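Local coordinates for Rod shape-determining protein (MreC) (Helicobacter pylori, PDB 5LP5) that forms a complex with penicillin-binding protein 2 and probably supports the cell wall synthesis that determines rod shape, at residues T96-T101 / V112-I117; L120-Y126 / I137-G143; F209-S214 / A225-F231. All coordinates share one frame. Residue numbers count along the deposited sequence, not the author numbering.

The three contacts come in series along the chain, and each joins the two strands of a beta hairpin. Interactions 1 and 2 share one antiparallel six-stranded sheet, closed into a barrel. Their centres lie about 12 Å apart, and they touch where Leu114 CD1 packs on Ala138 CB at 4.0 Å. Interaction 3 belongs to a second six-stranded barrel on the opposite side of the chain's centre. Its centre is about 25 Å from that of interaction 1 and 26 Å from that of interaction 2. The modelled part of the chain is thus built around two barrels. The first also meets other chains: interaction 1 packs on a second MreC subunit, and interaction 2 on penicillin-binding protein 2.

Interaction 1: T96-T101 / V112-I117; sequences TPTFMT and VSLNPI
Residues 96-100 are extended; Thr101 turns off (psi -32°). The segments pair antiparallel at Met100 and Leu114 and splay apart, their end-to-end directions 133° apart. Thr96 and Pro97 come first; Pro97 O lies 3.5 Å from Ile117 CD1. Thr98 (chi1 t) points toward the other segment, with CB 3.7 Å from Ile117 CD1. Phe99 accepts a hydrogen bond at O from Asn115 N (3.0 Å). The CB of Phe99 points away, but with chi1 p the ring comes back over Asn115, whose CB lies 3.9 Å from the ring centroid in a CH-pi contact. Met100 and Leu114 are a non-hydrogen-bonded pair, CA to CA 4.4 Å. Met100 CE reaches Val112 CG1 at 3.3 Å, and Met100 also packs on Leu200 of the second MreC subunit. Thr101 N donates to Ser113 O (2.9 Å). Strand 241-246 bonds to Thr96 and Thr98, and strand 144-149 to Val112 and Leu114. This is an antiparallel beta hairpin within a closed six-stranded barrel.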
# COMPACT_ATOMS: atom_id res chain seq x y z
N THR C 96 -30.55 -2.17 -26.04
CA THR C 96 -31.98 -2.33 -26.34
C THR C 96 -32.73 -1.18 -25.73
O THR C 96 -32.48 -0.83 -24.59
CB THR C 96 -32.53 -3.64 -25.75
OG1 THR C 96 -31.62 -4.68 -26.02
CG2 THR C 96 -33.83 -4.00 -26.37
N PRO C 97 -33.66 -0.58 -26.47
CA PRO C 97 -34.36 0.56 -25.91
C PRO C 97 -35.37 0.18 -24.83
O PRO C 97 -35.85 -0.95 -24.79
CB PRO C 97 -35.03 1.19 -27.13
CG PRO C 97 -35.19 0.09 -28.11
CD PRO C 97 -34.03 -0.81 -27.87
N THR C 98 -35.65 1.12 -23.95
CA THR C 98 -36.50 0.90 -22.80
C THR C 98 -37.01 2.27 -22.43
O THR C 98 -36.39 3.29 -22.84
CB THR C 98 -35.74 0.27 -21.59
OG1 THR C 98 -36.63 0.04 -20.48
CG2 THR C 98 -34.57 1.16 -21.12
N PHE C 99 -38.10 2.31 -21.66
CA PHE C 99 -38.55 3.58 -21.19
C PHE C 99 -39.19 3.47 -19.85
O PHE C 99 -39.65 2.40 -19.48
CB PHE C 99 -39.52 4.22 -22.20
CG PHE C 99 -40.71 3.38 -22.51
CD1 PHE C 99 -41.90 3.66 -21.88
CD2 PHE C 99 -40.65 2.30 -23.40
CE1 PHE C 99 -43.05 2.92 -22.15
CE2 PHE C 99 -41.79 1.55 -23.66
CZ PHE C 99 -43.00 1.87 -23.04
N MET C 100 -39.21 4.58 -19.12
CA MET C 100 -39.76 4.59 -17.78
C MET C 100 -41.26 4.82 -17.83
O MET C 100 -41.75 5.61 -18.61
CB MET C 100 -39.03 5.58 -16.86
CG MET C 100 -39.41 7.03 -17.01
SD MET C 100 -38.40 8.08 -15.96
CE MET C 100 -39.33 8.01 -14.42
N THR C 101 -41.99 4.12 -16.98
CA THR C 101 -43.44 4.30 -16.86
C THR C 101 -43.82 5.23 -15.73
O THR C 101 -44.80 5.95 -15.78
CB THR C 101 -44.17 2.97 -16.63
OG1 THR C 101 -43.84 2.45 -15.32
CG2 THR C 101 -43.82 1.99 -17.76
N VAL C 112 -36.67 4.26 -10.75
CA VAL C 112 -37.75 4.24 -11.73
C VAL C 112 -38.21 2.85 -12.13
O VAL C 112 -37.43 1.89 -12.14
CB VAL C 112 -37.37 5.02 -13.00
CG1 VAL C 112 -37.02 6.45 -12.66
CG2 VAL C 112 -36.22 4.34 -13.73
N SER C 113 -39.49 2.76 -12.50
CA SER C 113 -40.05 1.54 -13.07
C SER C 113 -39.93 1.59 -14.58
O SER C 113 -40.33 2.57 -15.21
CB SER C 113 -41.53 1.39 -12.70
OG SER C 113 -41.74 0.95 -11.37
N LEU C 114 -39.39 0.52 -15.17
CA LEU C 114 -39.16 0.44 -16.59
C LEU C 114 -40.09 -0.55 -17.26
O LEU C 114 -40.47 -1.56 -16.68
CB LEU C 114 -37.74 -0.01 -16.86
CG LEU C 114 -36.66 0.96 -16.37
CD1 LEU C 114 -35.30 0.27 -16.42
CD2 LEU C 114 -36.62 2.21 -17.22
N ASN C 115 -40.43 -0.28 -18.49
CA ASN C 115 -41.28 -1.17 -19.22
C ASN C 115 -40.54 -2.49 -19.46
O ASN C 115 -39.39 -2.47 -19.92
CB ASN C 115 -41.64 -0.57 -20.55
CG ASN C 115 -42.88 -1.20 -21.13
OD1 ASN C 115 -43.87 -1.39 -20.41
ND2 ASN C 115 -42.83 -1.58 -22.40
N PRO C 116 -41.19 -3.63 -19.15
CA PRO C 116 -40.59 -4.95 -19.33
C PRO C 116 -39.91 -5.15 -20.67
O PRO C 116 -40.36 -4.60 -21.68
CB PRO C 116 -41.79 -5.90 -19.24
CG PRO C 116 -42.77 -5.18 -18.39
CD PRO C 116 -42.54 -3.72 -18.57
N ILE C 117 -38.84 -5.93 -20.68
CA ILE C 117 -38.11 -6.27 -21.90
C ILE C 117 -37.97 -7.78 -22.00
O ILE C 117 -37.56 -8.44 -21.06
CB ILE C 117 -36.71 -5.61 -21.92
CG1 ILE C 117 -36.82 -4.10 -22.13
CG2 ILE C 117 -35.82 -6.26 -22.99
CD1 ILE C 117 -35.48 -3.40 -22.26

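Interaction 2: L120-Y126 / I137-G143; sequences LEENKIY and IAVLEKG
Ile125, Ile137 and Val139 form the apolar centre. Ile137, with chi1 p and chi2 t, puts its CD1 3.8 Å from Ile125 CG2. Ile125 CG1 lies 4.4 Å from Val139 CG2. All three residues also pack on penicillin-binding protein 2: Ile125 on Lys136 of that chain, Ile137 and Val139 on its Gln139. Tyr126 and Ala138 have their side chains on the other face of the sheet, CB to CB 4.4 Å, where both meet Leu243. Leu120 CB packs on Leu140 CD2 at 4.2 Å.

Tyr126 and Ala138 are an antiparallel hydrogen-bonded pair, CA to CA 5.0 Å. Tyr126 N donates to Ala138 O (2.9 Å), and Ala138 N to Tyr126 O (2.8 Å). The pair belongs to the hairpin of strands 125-129 and 134-141 in the first beta barrel. Residues 120-123 lead in as a loop. Tyr126, with chi1 m, sends its OH back to accept from Glu121 N (3.0 Å).

Asn123 has positive phi (71°), and its N donates to Leu140 O (3.0 Å). At the exposed edge, Glu122 is extended (chi1 t, chi2 t). Glu122 OE2 accepts a weak hydrogen bond from Lys142 N (3.2 Å). The chain turns at Lys142 and Gly143, both with positive phi, after strand 134-141. The charged ends of Lys124 and Glu141 form salt bridges with Asp245 and Arg154, respectively.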
# COMPACT_ATOMS: atom_id res chain seq x y z
N LEU C 120 -34.87 -11.12 -20.39
CA LEU C 120 -33.71 -10.71 -19.63
C LEU C 120 -33.50 -11.76 -18.56
O LEU C 120 -34.40 -12.56 -18.28
CB LEU C 120 -33.95 -9.37 -18.97
CG LEU C 120 -34.12 -8.18 -19.91
CD1 LEU C 120 -34.48 -6.92 -19.14
CD2 LEU C 120 -32.84 -7.94 -20.68
N GLU C 121 -32.32 -11.76 -17.96
CA GLU C 121 -32.04 -12.59 -16.81
C GLU C 121 -32.35 -11.84 -15.54
O GLU C 121 -32.07 -10.62 -15.42
CB GLU C 121 -30.57 -12.99 -16.75
CG GLU C 121 -30.00 -13.77 -17.90
CD GLU C 121 -28.53 -14.04 -17.66
OE1 GLU C 121 -28.07 -13.92 -16.50
OE2 GLU C 121 -27.83 -14.36 -18.64
N GLU C 122 -32.87 -12.57 -14.56
CA GLU C 122 -33.23 -11.99 -13.31
C GLU C 122 -31.98 -11.80 -12.48
O GLU C 122 -31.08 -12.63 -12.50
CB GLU C 122 -34.26 -12.88 -12.60
CG GLU C 122 -35.02 -12.14 -11.49
CD GLU C 122 -36.25 -12.85 -11.02
OE1 GLU C 122 -36.98 -13.40 -11.88
OE2 GLU C 122 -36.48 -12.82 -9.80
N ASN C 123 -31.91 -10.67 -11.80
CA ASN C 123 -30.80 -10.32 -10.92
C ASN C 123 -29.50 -9.99 -11.64
O ASN C 123 -28.53 -9.59 -10.98
CB ASN C 123 -30.56 -11.40 -9.88
CG ASN C 123 -31.80 -11.71 -9.08
OD1 ASN C 123 -32.33 -12.82 -9.18
ND2 ASN C 123 -32.28 -10.73 -8.30
N LYS C 124 -29.45 -10.12 -12.96
CA LYS C 124 -28.31 -9.63 -13.69
C LYS C 124 -28.39 -8.12 -13.67
O LYS C 124 -29.48 -7.56 -13.85
CB LYS C 124 -28.30 -10.13 -15.12
CG LYS C 124 -27.02 -9.78 -15.86
CD LYS C 124 -27.08 -10.18 -17.32
CE LYS C 124 -25.86 -9.65 -18.06
NZ LYS C 124 -25.84 -10.02 -19.47
N ILE C 125 -27.26 -7.47 -13.45
CA ILE C 125 -27.21 -6.02 -13.41
C ILE C 125 -26.88 -5.44 -14.78
O ILE C 125 -25.79 -5.67 -15.31
CB ILE C 125 -26.15 -5.53 -12.42
CG1 ILE C 125 -26.44 -6.05 -11.02
CG2 ILE C 125 -26.09 -4.02 -12.42
CD1 ILE C 125 -25.21 -6.09 -10.14
N TYR C 126 -27.81 -4.68 -15.34
CA TYR C 126 -27.67 -4.05 -16.64
C TYR C 126 -27.32 -2.58 -16.49
O TYR C 126 -27.60 -1.99 -15.46
CB TYR C 126 -28.97 -4.19 -17.44
CG TYR C 126 -29.34 -5.62 -17.75
CD1 TYR C 126 -28.74 -6.32 -18.79
CD2 TYR C 126 -30.28 -6.30 -16.98
CE1 TYR C 126 -29.07 -7.64 -19.07
CE2 TYR C 126 -30.62 -7.62 -17.25
CZ TYR C 126 -30.01 -8.28 -18.30
OH TYR C 126 -30.32 -9.59 -18.59
N ILE C 137 -28.17 1.97 -13.42
CA ILE C 137 -28.26 0.55 -13.72
C ILE C 137 -29.68 0.06 -13.59
O ILE C 137 -30.54 0.76 -13.08
CB ILE C 137 -27.38 -0.30 -12.77
CG1 ILE C 137 -27.92 -0.24 -11.34
CG2 ILE C 137 -25.93 0.17 -12.82
CD1 ILE C 137 -27.14 -1.06 -10.34
N ALA C 138 -29.90 -1.18 -14.02
CA ALA C 138 -31.25 -1.75 -14.04
C ALA C 138 -31.21 -3.21 -13.66
O ALA C 138 -30.37 -3.95 -14.15
CB ALA C 138 -31.88 -1.58 -15.42
N VAL C 139 -32.13 -3.63 -12.81
CA VAL C 139 -32.22 -5.04 -12.42
C VAL C 139 -33.64 -5.57 -12.53
O VAL C 139 -34.60 -4.89 -12.14
CB VAL C 139 -31.77 -5.28 -10.97
CG1 VAL C 139 -31.51 -6.77 -10.76
CG2 VAL C 139 -30.53 -4.46 -10.64
N LEU C 140 -33.77 -6.78 -13.06
CA LEU C 140 -35.06 -7.47 -13.08
C LEU C 140 -35.21 -8.23 -11.78
O LEU C 140 -34.34 -9.01 -11.43
CB LEU C 140 -35.14 -8.41 -14.27
CG LEU C 140 -36.39 -9.26 -14.40
CD1 LEU C 140 -37.61 -8.39 -14.62
CD2 LEU C 140 -36.24 -10.27 -15.54
N GLU C 141 -36.28 -7.98 -11.04
CA GLU C 141 -36.57 -8.69 -9.79
C GLU C 141 -38.06 -8.97 -9.73
O GLU C 141 -38.88 -8.06 -9.91
CB GLU C 141 -36.18 -7.88 -8.56
CG GLU C 141 -34.67 -7.74 -8.33
CD GLU C 141 -34.31 -6.61 -7.36
OE1 GLU C 141 -35.04 -5.60 -7.28
OE2 GLU C 141 -33.28 -6.74 -6.68
N LYS C 142 -38.40 -10.23 -9.48
CA LYS C 142 -39.78 -10.68 -9.45
C LYS C 142 -40.60 -10.04 -10.55
O LYS C 142 -41.60 -9.39 -10.29
CB LYS C 142 -40.40 -10.38 -8.10
CG LYS C 142 -39.95 -11.38 -7.03
CD LYS C 142 -40.62 -11.14 -5.68
CE LYS C 142 -40.00 -12.00 -4.59
NZ LYS C 142 -38.64 -11.50 -4.20
N GLY C 143 -40.13 -10.20 -11.78
CA GLY C 143 -40.92 -9.77 -12.93
C GLY C 143 -41.00 -8.28 -13.18
O GLY C 143 -41.66 -7.88 -14.13

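Interaction 3: F209-S214 / A225-F231; sequences FVGEVS and AVLKNAF
This contact is part of the hairpin of strands 209-218 and 223-228 in the second beta barrel. Strands 209-214 and 225-228 approach to 4.3 Å between axes, with N-to-C directions 125° apart. Glu212 and Lys228 form an antiparallel hydrogen-bonded pair, CA to CA 5.3 Å: Glu212 N donates to Lys228 O (3.0 Å) and Lys228 N to Glu212 O (2.8 Å). Next come Val213 and Leu227, a non-hydrogen-bonded pair with CA atoms 4.7 Å apart. Ser214 N then donates to Val226 O (2.8 Å).

Leu227 (chi1 m, chi2 t) brings CD1 to 3.8 Å from Val210 CG1, and Val213 CG1 lies 4.1 Å from Ala225 CB. Strand 178-183 covers Val210 and Leu227. Lys228 is extended after chi1 p, so its CD lies 3.6 Å from Ser214 CB. A water accepts from Lys228 NZ (3.0 Å) and donates to Ser214 O (3.2 Å).

Asn229 leaves the strand with positive phi (56°). Ala230 CA then lies 3.3 Å from Val210 O in a CA-H...O contact. Gly211 lies close against segment 225-231, with Gly211 CA 3.6 Å from Lys228 O: a CB here would be tight against Lys228 O and Ala230 CB. On the other edge of strand 209-218, Val210 and Gly211 both face Val195, a classic beta bulge in an antiparallel barrel strand.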
# COMPACT_ATOMS: atom_id res chain seq x y z
N PHE C 209 -19.51 7.73 -21.62
CA PHE C 209 -19.21 8.93 -20.83
C PHE C 209 -19.97 8.93 -19.50
O PHE C 209 -21.15 8.58 -19.44
CB PHE C 209 -19.52 10.21 -21.60
CG PHE C 209 -19.26 11.48 -20.83
CD1 PHE C 209 -17.98 11.99 -20.76
CD2 PHE C 209 -20.28 12.17 -20.21
CE1 PHE C 209 -17.71 13.18 -20.06
CE2 PHE C 209 -20.03 13.35 -19.50
CZ PHE C 209 -18.73 13.85 -19.43
N VAL C 210 -19.29 9.31 -18.44
CA VAL C 210 -19.91 9.40 -17.13
C VAL C 210 -19.91 10.83 -16.62
O VAL C 210 -20.98 11.35 -16.26
CB VAL C 210 -19.20 8.50 -16.11
CG1 VAL C 210 -19.82 8.66 -14.74
CG2 VAL C 210 -19.33 7.06 -16.54
N GLY C 211 -18.73 11.44 -16.58
CA GLY C 211 -18.57 12.81 -16.04
C GLY C 211 -17.13 13.28 -16.02
O GLY C 211 -16.30 12.74 -16.72
N GLU C 212 -16.86 14.31 -15.23
CA GLU C 212 -15.52 14.89 -15.14
C GLU C 212 -15.15 15.13 -13.68
O GLU C 212 -16.01 15.45 -12.87
CB GLU C 212 -15.46 16.24 -15.88
CG GLU C 212 -15.74 16.14 -17.37
CD GLU C 212 -15.90 17.46 -18.09
OE1 GLU C 212 -15.38 18.50 -17.58
OE2 GLU C 212 -16.54 17.40 -19.18
N VAL C 213 -13.87 14.99 -13.36
CA VAL C 213 -13.44 15.13 -11.98
C VAL C 213 -13.53 16.60 -11.55
O VAL C 213 -13.00 17.47 -12.22
CB VAL C 213 -12.00 14.64 -11.81
CG1 VAL C 213 -11.53 14.84 -10.36
CG2 VAL C 213 -11.91 13.18 -12.20
N SER C 214 -14.25 16.88 -10.47
CA SER C 214 -14.35 18.25 -9.98
C SER C 214 -13.51 18.48 -8.72
O SER C 214 -12.95 19.56 -8.55
CB SER C 214 -15.80 18.66 -9.78
OG SER C 214 -16.20 18.53 -8.46
N ALA C 225 -13.01 10.74 -6.05
CA ALA C 225 -13.17 11.84 -6.96
C ALA C 225 -14.63 12.17 -7.08
O ALA C 225 -15.44 11.31 -7.42
CB ALA C 225 -12.62 11.49 -8.34
N VAL C 226 -14.98 13.41 -6.79
CA VAL C 226 -16.34 13.87 -6.96
C VAL C 226 -16.49 14.37 -8.37
O VAL C 226 -15.62 15.09 -8.84
CB VAL C 226 -16.66 15.02 -5.99
CG1 VAL C 226 -18.11 15.48 -6.17
CG2 VAL C 226 -16.40 14.57 -4.55
N LEU C 227 -17.58 14.00 -9.02
CA LEU C 227 -17.76 14.32 -10.44
C LEU C 227 -18.63 15.53 -10.64
O LEU C 227 -19.46 15.83 -9.81
CB LEU C 227 -18.38 13.15 -11.20
CG LEU C 227 -17.65 11.84 -11.05
CD1 LEU C 227 -18.24 10.81 -12.00
CD2 LEU C 227 -16.18 11.99 -11.36
N LYS C 228 -18.46 16.19 -11.77
CA LYS C 228 -19.37 17.20 -12.25
C LYS C 228 -19.76 16.82 -13.70
O LYS C 228 -19.16 15.90 -14.26
CB LYS C 228 -18.72 18.57 -12.20
CG LYS C 228 -17.47 18.70 -13.07
CD LYS C 228 -16.82 20.07 -12.98
CE LYS C 228 -15.36 20.00 -13.44
NZ LYS C 228 -14.62 21.31 -13.35
N ASN C 229 -20.75 17.48 -14.28
CA ASN C 229 -21.24 17.13 -15.60
C ASN C 229 -21.67 15.67 -15.73
O ASN C 229 -21.66 15.12 -16.84
CB ASN C 229 -20.17 17.39 -16.65
CG ASN C 229 -19.96 18.84 -16.91
OD1 ASN C 229 -20.90 19.53 -17.29
ND2 ASN C 229 -18.72 19.33 -16.69
N ALA C 230 -22.05 15.05 -14.61
CA ALA C 230 -22.61 13.71 -14.67
C ALA C 230 -24.11 13.83 -14.60
O ALA C 230 -24.63 14.84 -14.11
CB ALA C 230 -22.10 12.85 -13.53
N PHE C 231 -24.81 12.80 -15.08
CA PHE C 231 -26.25 12.79 -14.96
C PHE C 231 -26.67 12.67 -13.52
O PHE C 231 -26.24 11.75 -12.82
CB PHE C 231 -26.87 11.61 -15.74
CG PHE C 231 -28.33 11.44 -15.46
CD1 PHE C 231 -29.25 12.29 -16.04
CD2 PHE C 231 -28.77 10.48 -14.57
CE1 PHE C 231 -30.60 12.17 -15.75
CE2 PHE C 231 -30.10 10.36 -14.26
CZ PHE C 231 -31.02 11.18 -14.88
O HOH W 1 -14.26 21.80 -10.37